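Local coordinates for saframycin Mx1 synthetase B (Legionella pneumophila subsp. pneumophila, PDB 3KXW), which is a fatty acid AMP ligase of the ANL superfamily, modelled here with bound 5'-O-[(S)-(dodecanoyloxy)(hydroxy)phosphoryl]adenosine, at residues Phe243-Asn248 against Asn268-Tyr273; Met478-His483 against Phe526-Glu531; Cys10-Asp15 against Thr162-Asn167. All blocks are in the same frame, centred on the assembly; numbering follows the deposited sequence.

Interaction 1 of 3, residues Phe243-Asn248 against Asn268-Tyr273; sequences FSFLQN and NFAYDY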
ATOM      1  N   PHE A 243      -1.234   0.708 -12.597  1.00 16.31           N
ATOM      2  CA  PHE A 243      -0.917   1.375 -13.867  1.00 18.02           C
ATOM      3  C   PHE A 243      -2.192   1.904 -14.544  1.00 18.38           C
ATOM      4  O   PHE A 243      -2.237   3.036 -15.025  1.00 19.31           O
ATOM      5  CB  PHE A 243      -0.156   0.410 -14.793  1.00 21.44           C
ATOM      6  CG  PHE A 243       0.083   0.953 -16.178  1.00 23.21           C
ATOM      7  CD1 PHE A 243       1.170   1.768 -16.441  1.00 27.50           C
ATOM      8  CD2 PHE A 243      -0.791   0.657 -17.210  1.00 22.68           C
ATOM      9  CE1 PHE A 243       1.392   2.280 -17.730  1.00 26.07           C
ATOM     10  CE2 PHE A 243      -0.572   1.157 -18.495  1.00 24.68           C
ATOM     11  CZ  PHE A 243       0.516   1.970 -18.747  1.00 26.45           C
ATOM     12  N   SER A 244      -3.235   1.085 -14.561  1.00 17.02           N
ATOM     13  CA  SER A 244      -4.514   1.469 -15.162  1.00 18.92           C
ATOM     14  C   SER A 244      -5.113   2.676 -14.453  1.00 17.93           C
ATOM     15  O   SER A 244      -5.623   3.605 -15.086  1.00 17.52           O
ATOM     16  CB  SER A 244      -5.494   0.281 -15.136  1.00 18.62           C
ATOM     17  OG  SER A 244      -5.090  -0.688 -16.086  1.00 21.51           O
ATOM     18  N   PHE A 245      -5.048   2.662 -13.128  1.00 15.43           N
ATOM     19  CA  PHE A 245      -5.538   3.800 -12.364  1.00 16.21           C
ATOM     20  C   PHE A 245      -4.783   5.100 -12.702  1.00 16.73           C
ATOM     21  O   PHE A 245      -5.398   6.136 -12.979  1.00 17.53           O
ATOM     22  CB  PHE A 245      -5.433   3.540 -10.861  1.00 14.47           C
ATOM     23  CG  PHE A 245      -5.760   4.744 -10.048  1.00 14.06           C
ATOM     24  CD1 PHE A 245      -7.013   5.325 -10.151  1.00 14.71           C
ATOM     25  CD2 PHE A 245      -4.808   5.336  -9.243  1.00 14.00           C
ATOM     26  CE1 PHE A 245      -7.321   6.476  -9.444  1.00 14.42           C
ATOM     27  CE2 PHE A 245      -5.112   6.472  -8.518  1.00 14.05           C
ATOM     28  CZ  PHE A 245      -6.366   7.046  -8.624  1.00 14.24           C
ATOM     29  N   LEU A 246      -3.457   5.041 -12.672  1.00 15.79           N
ATOM     30  CA  LEU A 246      -2.644   6.236 -12.898  1.00 17.79           C
ATOM     31  C   LEU A 246      -2.808   6.786 -14.296  1.00 19.00           C
ATOM     32  O   LEU A 246      -2.887   7.996 -14.485  1.00 20.66           O
ATOM     33  CB  LEU A 246      -1.174   5.974 -12.561  1.00 18.17           C
ATOM     34  CG  LEU A 246      -0.875   5.782 -11.067  1.00 18.66           C
ATOM     35  CD1 LEU A 246       0.612   5.673 -10.859  1.00 21.96           C
ATOM     36  CD2 LEU A 246      -1.401   6.927 -10.216  1.00 17.53           C
ATOM     37  N   GLN A 247      -2.904   5.906 -15.282  1.00 20.03           N
ATOM     38  CA  GLN A 247      -3.153   6.360 -16.646  1.00 20.81           C
ATOM     39  C   GLN A 247      -4.512   7.016 -16.838  1.00 22.28           C
ATOM     40  O   GLN A 247      -4.675   7.852 -17.726  1.00 21.92           O
ATOM     41  CB  GLN A 247      -3.046   5.188 -17.612  1.00 23.15           C
ATOM     42  CG  GLN A 247      -1.649   4.656 -17.759  1.00 24.60           C
ATOM     43  CD  GLN A 247      -0.966   5.188 -18.990  1.00 30.98           C
ATOM     44  OE1 GLN A 247      -0.023   5.985 -18.901  1.00 32.58           O
ATOM     45  NE2 GLN A 247      -1.439   4.758 -20.157  1.00 33.17           N
ATOM     46  N   ASN A 248      -5.504   6.618 -16.045  1.00 19.04           N
ATOM     47  CA  ASN A 248      -6.880   7.055 -16.283  1.00 19.35           C
ATOM     48  C   ASN A 248      -7.682   6.870 -15.014  1.00 17.80           C
ATOM     49  O   ASN A 248      -8.427   5.904 -14.893  1.00 19.56           O
ATOM     50  CB  ASN A 248      -7.523   6.203 -17.405  1.00 19.85           C
ATOM     51  CG  ASN A 248      -8.915   6.685 -17.793  1.00 23.60           C
ATOM     52  OD1 ASN A 248      -9.252   7.865 -17.615  1.00 25.58           O
ATOM     53  ND2 ASN A 248      -9.738   5.768 -18.330  1.00 22.83           N
ATOM     54  N   ASN A 268      -4.416   8.323   0.946  1.00 12.91           N
ATOM     55  CA  ASN A 268      -5.020   9.644   0.792  1.00 13.69           C
ATOM     56  C   ASN A 268      -4.747  10.292  -0.576  1.00 12.55           C
ATOM     57  O   ASN A 268      -5.641  10.875  -1.179  1.00 12.62           O
ATOM     58  CB  ASN A 268      -4.459  10.524   1.904  1.00 14.95           C
ATOM     59  CG  ASN A 268      -5.128  11.870   1.970  1.00 14.98           C
ATOM     60  OD1 ASN A 268      -6.194  12.005   2.564  1.00 14.63           O
ATOM     61  ND2 ASN A 268      -4.488  12.880   1.396  1.00 12.87           N
ATOM     62  N   PHE A 269      -3.514  10.194  -1.076  1.00 13.54           N
ATOM     63  CA  PHE A 269      -3.165  10.896  -2.326  1.00 13.94           C
ATOM     64  C   PHE A 269      -4.119  10.605  -3.505  1.00 13.18           C
ATOM     65  O   PHE A 269      -4.315  11.452  -4.390  1.00 12.16           O
ATOM     66  CB  PHE A 269      -1.731  10.562  -2.758  1.00 14.28           C
ATOM     67  CG  PHE A 269      -1.646   9.334  -3.613  1.00 14.31           C
ATOM     68  CD1 PHE A 269      -1.793   9.423  -4.987  1.00 13.70           C
ATOM     69  CD2 PHE A 269      -1.445   8.080  -3.033  1.00 16.39           C
ATOM     70  CE1 PHE A 269      -1.755   8.293  -5.782  1.00 15.18           C
ATOM     71  CE2 PHE A 269      -1.401   6.947  -3.832  1.00 18.16           C
ATOM     72  CZ  PHE A 269      -1.556   7.060  -5.205  1.00 15.25           C
ATOM     73  N   ALA A 270      -4.684   9.398  -3.549  1.00 12.45           N
ATOM     74  CA  ALA A 270      -5.414   8.999  -4.752  1.00 13.29           C
ATOM     75  C   ALA A 270      -6.730   9.772  -4.918  1.00 12.68           C
ATOM     76  O   ALA A 270      -7.223   9.961  -6.048  1.00 13.47           O
ATOM     77  CB  ALA A 270      -5.653   7.475  -4.765  1.00 11.64           C
ATOM     78  N   TYR A 271      -7.292  10.233  -3.806  1.00 12.57           N
ATOM     79  CA  TYR A 271      -8.485  11.066  -3.868  1.00 11.52           C
ATOM     80  C   TYR A 271      -8.135  12.440  -4.495  1.00 13.47           C
ATOM     81  O   TYR A 271      -8.861  12.954  -5.346  1.00 12.88           O
ATOM     82  CB  TYR A 271      -9.178  11.157  -2.487  1.00 13.72           C
ATOM     83  CG  TYR A 271      -9.681   9.800  -1.984  1.00 12.90           C
ATOM     84  CD1 TYR A 271     -10.806   9.210  -2.535  1.00 11.77           C
ATOM     85  CD2 TYR A 271      -9.010   9.118  -0.978  1.00 11.96           C
ATOM     86  CE1 TYR A 271     -11.268   7.965  -2.105  1.00 11.94           C
ATOM     87  CE2 TYR A 271      -9.452   7.869  -0.537  1.00 13.90           C
ATOM     88  CZ  TYR A 271     -10.578   7.300  -1.105  1.00 12.86           C
ATOM     89  OH  TYR A 271     -11.019   6.080  -0.680  1.00 12.03           O
ATOM     90  N   ASP A 272      -6.996  12.999  -4.108  1.00 13.21           N
ATOM     91  CA  ASP A 272      -6.526  14.242  -4.698  1.00 13.51           C
ATOM     92  C   ASP A 272      -6.234  14.050  -6.164  1.00 13.70           C
ATOM     93  O   ASP A 272      -6.467  14.937  -6.973  1.00 14.74           O
ATOM     94  CB  ASP A 272      -5.251  14.717  -4.021  1.00 14.45           C
ATOM     95  CG  ASP A 272      -5.512  15.333  -2.664  1.00 15.55           C
ATOM     96  OD1 ASP A 272      -6.419  16.176  -2.546  1.00 16.48           O
ATOM     97  OD2 ASP A 272      -4.807  14.952  -1.722  1.00 17.25           O
ATOM     98  N   TYR A 273      -5.703  12.881  -6.498  1.00 14.15           N
ATOM     99  CA  TYR A 273      -5.321  12.588  -7.872  1.00 14.80           C
ATOM    100  C   TYR A 273      -6.559  12.559  -8.771  1.00 16.02           C
ATOM    101  O   TYR A 273      -6.520  13.061  -9.900  1.00 14.77           O
ATOM    102  CB  TYR A 273      -4.562  11.264  -7.916  1.00 13.27           C
ATOM    103  CG  TYR A 273      -3.867  10.965  -9.217  1.00 15.95           C
ATOM    104  CD1 TYR A 273      -2.694  11.612  -9.592  1.00 17.39           C
ATOM    105  CD2 TYR A 273      -4.377  10.010 -10.062  1.00 16.66           C
ATOM    106  CE1 TYR A 273      -2.062  11.309 -10.818  1.00 20.03           C
ATOM    107  CE2 TYR A 273      -3.767   9.701 -11.237  1.00 19.14           C
ATOM    108  CZ  TYR A 273      -2.622  10.340 -11.626  1.00 21.52           C
ATOM    109  OH  TYR A 273      -2.088   9.945 -12.847  1.00 24.11           O
TER

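Interaction 2 of 3, residues Met478-His483 against Phe526-Glu531; sequences MHSPLH and FELVYE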
HETATM    1  N   MSE A 478      16.409  10.583 -15.121  1.00 19.18           N
HETATM    2  CA  MSE A 478      17.474  10.711 -16.109  1.00 20.37           C
HETATM    3  C   MSE A 478      17.541   9.499 -17.024  1.00 21.14           C
HETATM    4  O   MSE A 478      18.008   9.598 -18.158  1.00 21.49           O
HETATM    5  CB  MSE A 478      18.809  10.972 -15.417  1.00 20.12           C
HETATM    6  CG  MSE A 478      18.834  12.327 -14.706  1.00 20.48           C
HETATM    7 SE   MSE A 478      18.600  13.902 -15.917  1.00 35.50          SE
HETATM    8  CE  MSE A 478      16.632  14.065 -15.958  1.00 21.29           C
ATOM      9  N   HIS A 479      17.048   8.364 -16.546  1.00 20.48           N
ATOM     10  CA  HIS A 479      17.120   7.136 -17.339  1.00 21.45           C
ATOM     11  C   HIS A 479      15.822   6.736 -18.036  1.00 22.90           C
ATOM     12  O   HIS A 479      15.742   5.700 -18.714  1.00 24.03           O
ATOM     13  CB  HIS A 479      17.717   6.016 -16.505  1.00 23.92           C
ATOM     14  CG  HIS A 479      19.145   6.282 -16.127  1.00 26.91           C
ATOM     15  ND1 HIS A 479      20.209   5.640 -16.729  1.00 29.75           N
ATOM     16  CD2 HIS A 479      19.686   7.170 -15.256  1.00 25.87           C
ATOM     17  CE1 HIS A 479      21.340   6.091 -16.214  1.00 30.46           C
ATOM     18  NE2 HIS A 479      21.051   7.023 -15.323  1.00 30.46           N
ATOM     19  N   SER A 480      14.804   7.571 -17.894  1.00 21.67           N
ATOM     20  CA  SER A 480      13.535   7.323 -18.561  1.00 19.69           C
ATOM     21  C   SER A 480      13.517   8.162 -19.821  1.00 21.55           C
ATOM     22  O   SER A 480      14.340   9.064 -19.973  1.00 21.44           O
ATOM     23  CB  SER A 480      12.380   7.755 -17.674  1.00 22.32           C
ATOM     24  OG  SER A 480      12.332   9.164 -17.626  1.00 23.16           O
ATOM     25  N   PRO A 481      12.578   7.867 -20.727  1.00 22.78           N
ATOM     26  CA  PRO A 481      12.453   8.614 -21.991  1.00 23.48           C
ATOM     27  C   PRO A 481      12.112  10.080 -21.738  1.00 22.36           C
ATOM     28  O   PRO A 481      12.298  10.929 -22.615  1.00 21.40           O
ATOM     29  CB  PRO A 481      11.286   7.918 -22.707  1.00 25.22           C
ATOM     30  CG  PRO A 481      11.289   6.523 -22.131  1.00 24.75           C
ATOM     31  CD  PRO A 481      11.715   6.674 -20.693  1.00 21.78           C
ATOM     32  N   LEU A 482      11.624  10.380 -20.542  1.00 20.34           N
ATOM     33  CA  LEU A 482      11.319  11.762 -20.198  1.00 21.59           C
ATOM     34  C   LEU A 482      12.556  12.649 -20.295  1.00 18.16           C
ATOM     35  O   LEU A 482      12.441  13.829 -20.547  1.00 18.60           O
ATOM     36  CB  LEU A 482      10.743  11.854 -18.783  1.00 24.02           C
ATOM     37  CG  LEU A 482       9.282  11.445 -18.579  1.00 26.44           C
ATOM     38  CD1 LEU A 482       8.964  10.104 -19.220  1.00 31.03           C
ATOM     39  CD2 LEU A 482       8.933  11.448 -17.094  1.00 22.60           C
ATOM     40  N   HIS A 483      13.742  12.099 -20.078  1.00 19.57           N
ATOM     41  CA  HIS A 483      14.927  12.954 -20.061  1.00 20.18           C
ATOM     42  C   HIS A 483      15.128  13.689 -21.386  1.00 21.64           C
ATOM     43  O   HIS A 483      15.806  14.720 -21.428  1.00 18.36           O
ATOM     44  CB  HIS A 483      16.186  12.175 -19.659  1.00 21.23           C
ATOM     45  CG  HIS A 483      16.854  11.482 -20.805  1.00 22.97           C
ATOM     46  ND1 HIS A 483      16.473  10.233 -21.246  1.00 22.69           N
ATOM     47  CD2 HIS A 483      17.871  11.872 -21.612  1.00 22.95           C
ATOM     48  CE1 HIS A 483      17.228   9.879 -22.271  1.00 24.41           C
ATOM     49  NE2 HIS A 483      18.078  10.859 -22.519  1.00 23.86           N
ATOM     50  N   PHE A 526       4.818  11.795 -12.306  1.00 15.72           N
ATOM     51  CA  PHE A 526       4.133  11.134 -11.202  1.00 15.83           C
ATOM     52  C   PHE A 526       4.117   9.617 -11.383  1.00 17.26           C
ATOM     53  O   PHE A 526       4.473   8.858 -10.465  1.00 16.63           O
ATOM     54  CB  PHE A 526       2.714  11.690 -10.983  1.00 17.57           C
ATOM     55  CG  PHE A 526       2.084  11.191  -9.711  1.00 17.99           C
ATOM     56  CD1 PHE A 526       2.187  11.914  -8.533  1.00 16.69           C
ATOM     57  CD2 PHE A 526       1.439   9.972  -9.691  1.00 18.36           C
ATOM     58  CE1 PHE A 526       1.605  11.433  -7.350  1.00 18.01           C
ATOM     59  CE2 PHE A 526       0.874   9.475  -8.523  1.00 17.39           C
ATOM     60  CZ  PHE A 526       0.965  10.215  -7.349  1.00 19.46           C
ATOM     61  N   GLU A 527       3.737   9.168 -12.570  1.00 18.30           N
ATOM     62  CA  GLU A 527       3.706   7.724 -12.862  1.00 20.39           C
ATOM     63  C   GLU A 527       5.072   7.034 -12.741  1.00 21.04           C
ATOM     64  O   GLU A 527       5.201   5.946 -12.172  1.00 20.36           O
ATOM     65  CB  GLU A 527       3.094   7.487 -14.241  1.00 20.86           C
ATOM     66  CG  GLU A 527       3.096   6.026 -14.676  1.00 24.46           C
ATOM     67  CD  GLU A 527       2.676   5.861 -16.139  1.00 29.69           C
ATOM     68  OE1 GLU A 527       1.615   6.412 -16.533  1.00 32.51           O
ATOM     69  OE2 GLU A 527       3.422   5.210 -16.895  1.00 31.38           O
ATOM     70  N   LEU A 528       6.110   7.684 -13.249  1.00 19.69           N
ATOM     71  CA  LEU A 528       7.453   7.125 -13.168  1.00 17.04           C
ATOM     72  C   LEU A 528       7.912   6.865 -11.753  1.00 17.87           C
ATOM     73  O   LEU A 528       8.433   5.791 -11.452  1.00 20.34           O
ATOM     74  CB  LEU A 528       8.462   8.047 -13.866  1.00 17.43           C
ATOM     75  CG  LEU A 528       9.910   7.567 -13.828  1.00 20.15           C
ATOM     76  CD1 LEU A 528      10.079   6.317 -14.695  1.00 20.71           C
ATOM     77  CD2 LEU A 528      10.845   8.666 -14.311  1.00 20.38           C
ATOM     78  N   VAL A 529       7.751   7.854 -10.875  1.00 16.77           N
ATOM     79  CA  VAL A 529       8.223   7.716  -9.506  1.00 18.73           C
ATOM     80  C   VAL A 529       7.367   6.683  -8.742  1.00 17.53           C
ATOM     81  O   VAL A 529       7.872   5.902  -7.937  1.00 18.32           O
ATOM     82  CB  VAL A 529       8.200   9.088  -8.796  1.00 17.53           C
ATOM     83  CG1 VAL A 529       8.590   8.933  -7.342  1.00 17.38           C
ATOM     84  CG2 VAL A 529       9.141  10.065  -9.534  1.00 17.83           C
ATOM     85  N   TYR A 530       6.073   6.693  -8.999  1.00 18.50           N
ATOM     86  CA  TYR A 530       5.187   5.711  -8.375  1.00 17.77           C
ATOM     87  C   TYR A 530       5.594   4.275  -8.723  1.00 20.02           C
ATOM     88  O   TYR A 530       5.678   3.412  -7.837  1.00 22.77           O
ATOM     89  CB  TYR A 530       3.746   5.956  -8.782  1.00 17.02           C
ATOM     90  CG  TYR A 530       2.785   5.012  -8.099  1.00 18.54           C
ATOM     91  CD1 TYR A 530       2.185   5.344  -6.892  1.00 18.98           C
ATOM     92  CD2 TYR A 530       2.502   3.766  -8.661  1.00 19.82           C
ATOM     93  CE1 TYR A 530       1.301   4.459  -6.268  1.00 20.29           C
ATOM     94  CE2 TYR A 530       1.621   2.884  -8.050  1.00 20.88           C
ATOM     95  CZ  TYR A 530       1.023   3.232  -6.860  1.00 21.99           C
ATOM     96  OH  TYR A 530       0.144   2.329  -6.275  1.00 20.81           O
ATOM     97  N   GLU A 531       5.861   4.037 -10.002  1.00 19.39           N
ATOM     98  CA  GLU A 531       6.253   2.711 -10.498  1.00 23.71           C
ATOM     99  C   GLU A 531       7.644   2.256 -10.064  1.00 24.91           C
ATOM    100  O   GLU A 531       7.820   1.109  -9.658  1.00 24.46           O
ATOM    101  CB  GLU A 531       6.116   2.673 -12.020  1.00 22.71           C
ATOM    102  CG  GLU A 531       4.692   2.975 -12.449  1.00 27.17           C
ATOM    103  CD  GLU A 531       3.903   1.766 -12.946  1.00 34.29           C
ATOM    104  OE1 GLU A 531       4.074   1.424 -14.143  1.00 36.63           O
ATOM    105  OE2 GLU A 531       3.066   1.196 -12.179  1.00 38.42           O
TER

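Interaction 3 of 3, residues Cys10-Asp15 against Thr162-Asn167; sequences CQSLVD and TSIKSN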
ATOM      1  N   CYS A  10     -12.290 -22.975  10.474  1.00 23.63           N
ATOM      2  CA  CYS A  10     -11.128 -23.362   9.681  1.00 22.40           C
ATOM      3  C   CYS A  10      -9.868 -22.782  10.296  1.00 23.86           C
ATOM      4  O   CYS A  10      -9.890 -21.688  10.846  1.00 22.31           O
ATOM      5  CB  CYS A  10     -11.260 -22.881   8.226  1.00 19.84           C
ATOM      6  SG  CYS A  10     -12.543 -23.694   7.273  1.00 21.10           S
ATOM      7  N   GLN A  11      -8.765 -23.511  10.199  1.00 23.51           N
ATOM      8  CA  GLN A  11      -7.550 -23.094  10.879  1.00 25.01           C
ATOM      9  C   GLN A  11      -6.583 -22.377   9.952  1.00 21.45           C
ATOM     10  O   GLN A  11      -5.598 -21.808  10.405  1.00 20.19           O
ATOM     11  CB  GLN A  11      -6.880 -24.295  11.553  1.00 28.42           C
ATOM     12  CG  GLN A  11      -7.762 -24.884  12.633  1.00 28.86           C
ATOM     13  CD  GLN A  11      -8.041 -23.879  13.726  1.00 29.99           C
ATOM     14  OE1 GLN A  11      -9.196 -23.494  13.970  1.00 35.62           O
ATOM     15  NE2 GLN A  11      -6.981 -23.432  14.392  1.00 31.28           N
ATOM     16  N   SER A  12      -6.863 -22.417   8.652  1.00 18.76           N
ATOM     17  CA  SER A  12      -6.095 -21.633   7.704  1.00 17.62           C
ATOM     18  C   SER A  12      -6.970 -21.157   6.557  1.00 15.14           C
ATOM     19  O   SER A  12      -8.049 -21.689   6.329  1.00 15.40           O
ATOM     20  CB  SER A  12      -4.941 -22.451   7.143  1.00 18.41           C
ATOM     21  OG  SER A  12      -5.434 -23.429   6.233  1.00 20.35           O
ATOM     22  N   LEU A  13      -6.482 -20.164   5.812  1.00 13.93           N
ATOM     23  CA  LEU A  13      -7.200 -19.689   4.640  1.00 14.32           C
ATOM     24  C   LEU A  13      -7.338 -20.806   3.615  1.00 13.43           C
ATOM     25  O   LEU A  13      -8.293 -20.830   2.839  1.00 13.59           O
ATOM     26  CB  LEU A  13      -6.458 -18.504   4.013  1.00 14.61           C
ATOM     27  CG  LEU A  13      -7.179 -17.861   2.829  1.00 14.36           C
ATOM     28  CD1 LEU A  13      -8.538 -17.321   3.263  1.00 13.46           C
ATOM     29  CD2 LEU A  13      -6.284 -16.745   2.232  1.00 13.58           C
ATOM     30  N   VAL A  14      -6.378 -21.723   3.605  1.00 14.53           N
ATOM     31  CA  VAL A  14      -6.452 -22.876   2.688  1.00 14.60           C
ATOM     32  C   VAL A  14      -7.789 -23.613   2.851  1.00 14.86           C
ATOM     33  O   VAL A  14      -8.483 -23.904   1.865  1.00 15.05           O
ATOM     34  CB  VAL A  14      -5.289 -23.861   2.888  1.00 14.64           C
ATOM     35  CG1 VAL A  14      -5.519 -25.170   2.091  1.00 14.20           C
ATOM     36  CG2 VAL A  14      -3.958 -23.213   2.462  1.00 12.66           C
ATOM     37  N   ASP A  15      -8.141 -23.930   4.092  1.00 14.13           N
ATOM     38  CA  ASP A  15      -9.369 -24.688   4.347  1.00 16.17           C
ATOM     39  C   ASP A  15     -10.623 -23.869   4.117  1.00 15.32           C
ATOM     40  O   ASP A  15     -11.671 -24.413   3.741  1.00 15.19           O
ATOM     41  CB  ASP A  15      -9.350 -25.320   5.739  1.00 17.62           C
ATOM     42  CG  ASP A  15      -8.397 -26.491   5.812  1.00 19.20           C
ATOM     43  OD1 ASP A  15      -8.132 -27.104   4.743  1.00 17.46           O
ATOM     44  OD2 ASP A  15      -7.922 -26.794   6.922  1.00 21.37           O
ATOM     45  N   THR A 162      -0.868 -30.671   3.509  1.00 21.35           N
ATOM     46  CA  THR A 162       0.156 -30.686   4.544  1.00 22.34           C
ATOM     47  C   THR A 162      -0.540 -30.412   5.869  1.00 24.45           C
ATOM     48  O   THR A 162      -1.727 -30.125   5.891  1.00 24.45           O
ATOM     49  CB  THR A 162       1.272 -29.637   4.268  1.00 24.71           C
ATOM     50  OG1 THR A 162       0.727 -28.316   4.363  1.00 24.25           O
ATOM     51  CG2 THR A 162       1.850 -29.825   2.870  1.00 23.52           C
ATOM     52  N   SER A 163       0.161 -30.537   6.985  1.00 24.27           N
ATOM     53  CA  SER A 163      -0.484 -30.220   8.263  1.00 25.50           C
ATOM     54  C   SER A 163      -0.149 -28.805   8.688  1.00 25.02           C
ATOM     55  O   SER A 163       0.819 -28.587   9.397  1.00 29.34           O
ATOM     56  CB  SER A 163      -0.081 -31.201   9.365  1.00 30.85           C
ATOM     57  OG  SER A 163      -0.976 -32.297   9.385  1.00 36.14           O
ATOM     58  N   ILE A 164      -0.946 -27.849   8.234  1.00 24.16           N
ATOM     59  CA  ILE A 164      -0.733 -26.454   8.585  1.00 23.55           C
ATOM     60  C   ILE A 164      -1.151 -26.180  10.015  1.00 21.41           C
ATOM     61  O   ILE A 164      -2.254 -26.541  10.417  1.00 23.37           O
ATOM     62  CB  ILE A 164      -1.531 -25.526   7.659  1.00 20.55           C
ATOM     63  CG1 ILE A 164      -1.113 -25.769   6.220  1.00 20.07           C
ATOM     64  CG2 ILE A 164      -1.261 -24.090   8.027  1.00 21.80           C
ATOM     65  CD1 ILE A 164      -1.946 -24.963   5.199  1.00 21.88           C
ATOM     66  N   LYS A 165      -0.246 -25.580  10.785  1.00 20.71           N
ATOM     67  CA  LYS A 165      -0.539 -25.142  12.139  1.00 23.02           C
ATOM     68  C   LYS A 165      -0.737 -23.630  12.185  1.00 21.89           C
ATOM     69  O   LYS A 165      -0.152 -22.889  11.382  1.00 19.26           O
ATOM     70  CB  LYS A 165       0.582 -25.533  13.084  1.00 23.13           C
ATOM     71  CG  LYS A 165       0.819 -27.040  13.170  1.00 26.27           C
ATOM     72  CD  LYS A 165       1.981 -27.335  14.098  1.00 32.71           C
ATOM     73  CE  LYS A 165       1.589 -27.148  15.570  1.00 38.91           C
ATOM     74  NZ  LYS A 165       0.357 -27.906  15.949  1.00 44.10           N
ATOM     75  N   SER A 166      -1.549 -23.189  13.137  1.00 21.87           N
ATOM     76  CA  SER A 166      -1.868 -21.772  13.301  1.00 20.82           C
ATOM     77  C   SER A 166      -0.652 -20.877  13.256  1.00 19.26           C
ATOM     78  O   SER A 166      -0.656 -19.828  12.593  1.00 18.09           O
ATOM     79  CB  SER A 166      -2.598 -21.535  14.633  1.00 20.53           C
ATOM     80  OG  SER A 166      -3.921 -21.977  14.557  1.00 25.18           O
ATOM     81  N   ASN A 167       0.385 -21.267  13.983  1.00 21.15           N
ATOM     82  CA  ASN A 167       1.542 -20.397  14.113  1.00 19.20           C
ATOM     83  C   ASN A 167       2.533 -20.479  12.965  1.00 19.27           C
ATOM     84  O   ASN A 167       3.469 -19.698  12.911  1.00 18.73           O
ATOM     85  CB  ASN A 167       2.246 -20.640  15.442  1.00 24.08           C
ATOM     86  CG  ASN A 167       1.547 -19.961  16.582  1.00 29.94           C
ATOM     87  OD1 ASN A 167       0.936 -18.894  16.408  1.00 25.67           O
ATOM     88  ND2 ASN A 167       1.630 -20.560  17.762  1.00 30.17           N
TER
HETATM   89  O   HOH W   1      -5.249 -20.583  12.650  1.00 23.57           O

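Interaction 1 of 3, residues Phe243-Asn248 against Asn268-Tyr273
Tyr273 reaches across from helix 269-277 to Phe245 and Leu246 on helix 242-247, joining two helices of the AMP-binding domain of this ANL-superfamily ligase. The axes of the short helical segments stay 11.8 Å apart at closest approach, a gap filled largely by the side chains of Phe245, Leu246 and Tyr273. Tyr273 spans most of it: its CG stands anti to the backbone N (chi1 -168°), which sends the ring toward the C-terminal end of helix 242-247. The Leu246 side chain runs nearly perpendicular to that of Tyr273 and lays CD2 over one face of its ring, 4.2 Å from the ring centroid, a CH-pi contact. The Phe245 and Tyr273 side chains pass alongside each other, pointing opposite ways, their planes inclined at 55° in an oblique pair neither stacked nor T-shaped; Phe245 CZ comes 3.8 Å from Tyr273 CD2. The same end of the Phe245 ring meets the methyl of Ala270, one turn before Tyr273, with CE2 to CB at 3.9 Å. All four residues are buried. Trp214 stacks on Phe245 and also touches Ala270, while Phe526 and Tyr530 of helix 515-533 pack against Leu246. In this apolar setting the phenol hydroxyl is anchored: Tyr273 OH donates to Leu246 O at 2.7 Å, tilted 16° from the carbonyl plane.

Interaction 2 of 3, residues Met478-His483 against Phe526-Glu531
Ser480 and Leu482 meet Leu528 where the turn after helix 469-479 faces helix 515-533, two helices of the C-terminal domain of this ANL-superfamily protein. Met478, a selenomethionine in the last part of helix 469-479, turns from the contact to pack on Leu486 and Cys489 of strand 486-496, so this end of the helix also leans on the sheet. Ser480 brings the backbone nearest to the partner, its CA 8.1 Å from that of Leu528. The serine presents CB and OG to the isopropyl end of Leu528: CD2 lies 3.7 Å from Ser480 OG and CD1 lies 4.0 Å from Ser480 CB. Set between the backbone N and the carbonyl carbon (chi1 72°), OG stays beside Leu528 CD2 while its polar needs are met within its own chain turn, by a bond with Leu477 O and a weak one from Leu482 N; the contact with Leu528 is van der Waals. Pro481 opens a 3-10 turn, and Leu482 then points to helix 515-533, where its CD2 stands 4.4 Å from Leu528 CD2 and its side chain also touches Glu524 and Ile525. His483, in the same 3-10 segment, holds Ser480 O twice: its backbone N and ND1 approach that oxygen from either side of the carbonyl plane. The ring bond is nearly straight and lies in the imidazole plane: ND1 of His483 is 2.7 Å from Ser480 O, with an N-H...O angle of 166°.

Interaction 3 of 3, residues Cys10-Asp15 against Thr162-Asn167
Ile164, in the loop between strands 143-147 and 169-174, packs against the N-terminal end of helix 13-23, a helix capped by Ser12. From CB the isoleucine forks. The CG2 branch turns to Ser12 and stops 4.1 Å from its CB. The other branch leaves through CG1, which stands anti to the carbonyl carbon (chi1 -58°), and continues extended to CD1. This end methyl faces two residues of the helix start, 3.8 Å from Val14 CG2 and 3.9 Å from Ser12 OG; the Val14 and Ile164 side chains meet at a slant. Ser12 OG meanwhile acts as the N-cap, accepting a weak bond from Asp15 N at 3.5 Å, so one hydroxyl both caps the helix and borders the isoleucine. His189 of helix 189-202 touches Ser12 and Ile164 alike, and Leu86 and Tyr87 of helix 76-87 touch Val14. Farther along the loop, Gln11 and Ser166 have the nearest backbones, their CA atoms 6.3 Å apart. A water joins them, donating to Gln11 O at 2.6 Å and bonding Ser166 OG at 2.7 Å.

From the N terminus, the 10-15 segment is met again 147 residues later by 162-167, so interaction 3 closes a long loop that contains the five-stranded sheet from 67-71 to 143-147. Interaction 1 then closes a short loop of 19 residues holding helix 250-259 and strand 263-266, and interaction 2 closes one of 42 residues through strands 486-496 and 499-508. The three follow in series, neither nested nor crossed. Interactions 1 and 2 nevertheless touch: helix 515-533 packs by Phe526 on Phe269, tying the C-terminal region to the AMP-binding region. Interaction 3 lies on the other side of the chain's centre from both, its centre about 36 Å from that of interaction 1 and about 43 Å from that of interaction 2.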